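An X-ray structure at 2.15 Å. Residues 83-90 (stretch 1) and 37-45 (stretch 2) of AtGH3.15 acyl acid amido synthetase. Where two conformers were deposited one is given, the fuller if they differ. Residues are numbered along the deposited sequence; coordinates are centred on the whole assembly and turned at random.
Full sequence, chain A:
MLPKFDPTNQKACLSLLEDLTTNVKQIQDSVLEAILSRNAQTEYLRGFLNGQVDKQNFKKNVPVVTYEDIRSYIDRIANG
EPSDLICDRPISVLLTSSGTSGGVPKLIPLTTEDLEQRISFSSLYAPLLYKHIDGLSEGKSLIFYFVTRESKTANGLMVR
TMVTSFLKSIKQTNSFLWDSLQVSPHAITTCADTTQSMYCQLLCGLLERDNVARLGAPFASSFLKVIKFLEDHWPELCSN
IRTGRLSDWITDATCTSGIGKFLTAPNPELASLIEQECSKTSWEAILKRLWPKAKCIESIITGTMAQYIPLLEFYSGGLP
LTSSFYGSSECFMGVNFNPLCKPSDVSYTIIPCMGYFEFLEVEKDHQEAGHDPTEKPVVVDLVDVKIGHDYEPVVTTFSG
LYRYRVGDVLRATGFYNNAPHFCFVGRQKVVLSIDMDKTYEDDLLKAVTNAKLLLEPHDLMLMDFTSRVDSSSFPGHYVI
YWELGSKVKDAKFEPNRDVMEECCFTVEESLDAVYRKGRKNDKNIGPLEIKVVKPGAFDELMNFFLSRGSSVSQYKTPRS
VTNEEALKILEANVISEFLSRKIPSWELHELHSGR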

# COMPACT_ATOMS: atom_id res chain seq x y z
N SER A 83 -6.19 28.41 7.14
CA SER A 83 -5.24 27.62 6.34
C SER A 83 -3.87 28.29 6.23
O SER A 83 -2.86 27.58 6.03
CB SER A 83 -5.80 27.38 4.94
OG SER A 83 -6.91 26.49 4.96
N ASP A 84 -3.79 29.62 6.35
CA ASP A 84 -2.53 30.34 6.16
C ASP A 84 -1.56 30.19 7.33
O ASP A 84 -0.53 30.86 7.33
CB ASP A 84 -2.77 31.83 5.86
CG ASP A 84 -3.34 32.61 7.04
OD1 ASP A 84 -3.12 32.23 8.21
OD2 ASP A 84 -3.99 33.64 6.80
N LEU A 85 -1.88 29.37 8.33
CA LEU A 85 -0.82 28.88 9.20
C LEU A 85 0.27 28.20 8.36
O LEU A 85 1.46 28.32 8.66
CB LEU A 85 -1.37 27.89 10.23
CG LEU A 85 -2.42 28.31 11.25
CD1 LEU A 85 -2.39 27.41 12.50
CD2 LEU A 85 -2.28 29.75 11.64
N ILE A 86 -0.14 27.46 7.32
CA ILE A 86 0.80 26.67 6.53
C ILE A 86 0.62 26.85 5.03
O ILE A 86 1.57 26.57 4.26
CB ILE A 86 0.70 25.17 6.89
CG1 ILE A 86 -0.69 24.64 6.51
CG2 ILE A 86 1.00 24.93 8.36
CD1 ILE A 86 -0.87 23.15 6.68
N CYS A 87 -0.53 27.28 4.53
CA CYS A 87 -0.82 27.23 3.11
C CYS A 87 -1.60 28.46 2.68
O CYS A 87 -2.52 28.89 3.38
CB CYS A 87 -1.61 25.95 2.76
SG CYS A 87 -1.72 25.62 1.00
N ASP A 88 -1.22 29.03 1.54
CA ASP A 88 -1.90 30.20 1.00
C ASP A 88 -3.24 29.86 0.35
O ASP A 88 -3.96 30.78 -0.05
CB ASP A 88 -1.02 30.93 -0.01
CG ASP A 88 -1.06 30.29 -1.40
OD1 ASP A 88 -1.08 29.05 -1.50
OD2 ASP A 88 -1.09 31.04 -2.41
N ARG A 89 -3.57 28.59 0.21
CA ARG A 89 -4.86 28.19 -0.31
C ARG A 89 -5.65 27.44 0.76
O ARG A 89 -5.06 26.87 1.69
CB ARG A 89 -4.69 27.33 -1.58
CG ARG A 89 -4.35 28.19 -2.81
CD ARG A 89 -3.52 27.45 -3.85
NE ARG A 89 -2.17 27.17 -3.37
CZ ARG A 89 -1.71 25.95 -3.10
NH1 ARG A 89 -2.50 24.90 -3.28
NH2 ARG A 89 -0.47 25.78 -2.65
N PRO A 90 -6.98 27.44 0.67
CA PRO A 90 -7.78 26.76 1.69
C PRO A 90 -7.49 25.26 1.73
O PRO A 90 -7.23 24.64 0.70
CB PRO A 90 -9.23 27.06 1.28
CG PRO A 90 -9.15 27.65 -0.09
CD PRO A 90 -7.81 28.27 -0.22
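Stretch 2 37-45: SRNAQTEYL

Three hydrogen bonds fasten stretch 2 to stretch 1, and in each a backbone NH is the donor. The shortest runs from Tyr 44 N to Leu 85 O, 2.7 Å with an N-H...O angle of 142°. Beside it, Glu 43 N donates to Asp 84 O at 2.9 Å and 157°. These two donors lie in the first turn of the helix that includes residues 43-45, where amide NH groups have no carbonyl of a preceding turn to bond. Successive carbonyls of stretch 1 supply the acceptors instead. Glu 43 N also comes within 3.4 Å of Leu 85 O, but the angle is too poor for a bond, so the pairing remains one donor to one carbonyl.

The third bond joins the other end of the contact: Asp 88 N donates to Asn 39 OD1 at 2.8 Å and 153°. Asn 39, with chi1 at -66° (m), has a CA-to-CB bond directed sideways, yet the end of its side chain comes nearer and places the amide oxygen over the backbone of stretch 1. The same OD1 lies 3.5 Å from Cys 87 CA. The carboxylate of Asp 88 does not add to this bond. Its OD1 is 3.3 Å from Asn 39 OD1 and its OD2 is 3.3 Å from Arg 38 O, both pairs of acceptors; within stretch 1, Asp 88 OD1 instead forms a salt bridge with Arg 89 NE at 2.9 Å.

The CA pairs define the direction. Asp 84 lies opposite Thr 42 at 4.8 Å between CA atoms, Leu 85 opposite Glu 43 at 4.5 Å, and Ile 86 opposite Tyr 44 at 5.2 Å, so both chains advance together over these three pairs. Asp 88 then pairs with Asn 39, 5.2 Å between CA atoms, which breaks that register. Both backbones bend here. In stretch 2, Asn 39, phi/psi -107/19, is the first residue to leave the preceding helix, and a type I turn from Asn 39 to Thr 42 leads to the next one. The turn is closed by Thr 42 N to Asn 39 O at 3.1 Å, while Thr 42 OG1 donates to the same Asn 39 O at 2.9 Å and caps the helix by accepting from Leu 45 N at 3.1 Å. In stretch 1, the matching bend is held by Ser 83 O, which receives both Ile 86 N at 3.0 Å and Cys 87 N at 2.8 Å and so keeps the 3-10 segment 83-85 and the loop after it compact.

Packing fills the space between these anchors. Thr 42 points toward stretch 1; its CA makes a CA-H...O contact with Asp 84 O at 3.1 Å, and its CG2 lies 3.5 Å from Cys 87 N and 3.6 Å from Ile 86 C. Farther out, Ile 86 CG2 meets Tyr 44 CB at 4.2 Å, and Leu 85 CD2 approaches Glu 43 OE1 to 3.4 Å. In all, 447 Å² is buried, both sides summed.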

# COMPACT_ATOMS: atom_id res chain seq x y z
N SER A 37 7.13 31.56 -3.09
CA SER A 37 6.52 32.87 -3.37
C SER A 37 5.06 32.90 -2.93
O SER A 37 4.64 33.84 -2.25
CB SER A 37 6.64 33.20 -4.86
OG SER A 37 7.97 33.04 -5.33
N ARG A 38 4.29 31.88 -3.29
CA ARG A 38 2.86 31.90 -2.98
C ARG A 38 2.60 31.77 -1.48
O ARG A 38 1.60 32.29 -0.99
CB ARG A 38 2.14 30.79 -3.76
CG ARG A 38 1.78 31.22 -5.19
CD ARG A 38 1.49 30.05 -6.14
NE ARG A 38 1.80 30.41 -7.53
CZ ARG A 38 1.74 29.58 -8.58
NH1 ARG A 38 1.38 28.31 -8.41
NH2 ARG A 38 2.06 30.02 -9.79
N ASN A 39 3.50 31.10 -0.74
CA ASN A 39 3.28 30.83 0.68
C ASN A 39 4.14 31.69 1.59
O ASN A 39 4.30 31.36 2.77
CB ASN A 39 3.51 29.34 0.97
CG ASN A 39 2.50 28.46 0.28
OD1 ASN A 39 1.32 28.44 0.65
ND2 ASN A 39 2.95 27.72 -0.73
N ALA A 40 4.66 32.80 1.07
CA ALA A 40 5.64 33.61 1.79
C ALA A 40 5.06 34.26 3.03
O ALA A 40 5.81 34.60 3.96
CB ALA A 40 6.21 34.68 0.86
N GLN A 41 3.75 34.48 3.08
CA GLN A 41 3.16 35.12 4.24
C GLN A 41 2.41 34.14 5.14
O GLN A 41 1.73 34.58 6.07
CB GLN A 41 2.25 36.28 3.82
CG GLN A 41 3.02 37.46 3.20
CD GLN A 41 4.01 38.11 4.17
OE1 GLN A 41 5.23 37.99 4.02
NE2 GLN A 41 3.48 38.82 5.17
N THR A 42 2.51 32.83 4.89
CA THR A 42 1.98 31.87 5.85
C THR A 42 2.74 32.00 7.17
O THR A 42 3.90 32.42 7.22
CB THR A 42 2.10 30.42 5.35
OG1 THR A 42 3.48 30.07 5.18
CG2 THR A 42 1.34 30.23 4.05
N GLU A 43 2.06 31.63 8.26
CA GLU A 43 2.74 31.67 9.55
C GLU A 43 3.96 30.76 9.55
O GLU A 43 5.03 31.14 10.03
CB GLU A 43 1.78 31.27 10.68
CG GLU A 43 2.49 31.04 11.99
CD GLU A 43 1.55 30.70 13.14
OE1 GLU A 43 0.38 31.14 13.14
OE2 GLU A 43 2.01 29.98 14.05
N TYR A 44 3.83 29.58 8.95
CA TYR A 44 4.93 28.61 8.98
C TYR A 44 6.15 29.13 8.22
O TYR A 44 7.26 29.14 8.75
CB TYR A 44 4.47 27.27 8.39
CG TYR A 44 5.51 26.19 8.62
CD1 TYR A 44 5.50 25.46 9.80
CD2 TYR A 44 6.52 25.94 7.69
CE1 TYR A 44 6.45 24.50 10.04
CE2 TYR A 44 7.48 24.97 7.93
CZ TYR A 44 7.43 24.25 9.12
OH TYR A 44 8.36 23.28 9.40
N LEU A 45 5.96 29.56 6.97
CA LEU A 45 7.12 29.89 6.14
C LEU A 45 7.75 31.21 6.56
O LEU A 45 8.98 31.34 6.59
CB LEU A 45 6.72 29.92 4.67
CG LEU A 45 7.78 29.47 3.67
CD1 LEU A 45 8.38 28.14 4.12
CD2 LEU A 45 7.16 29.37 2.28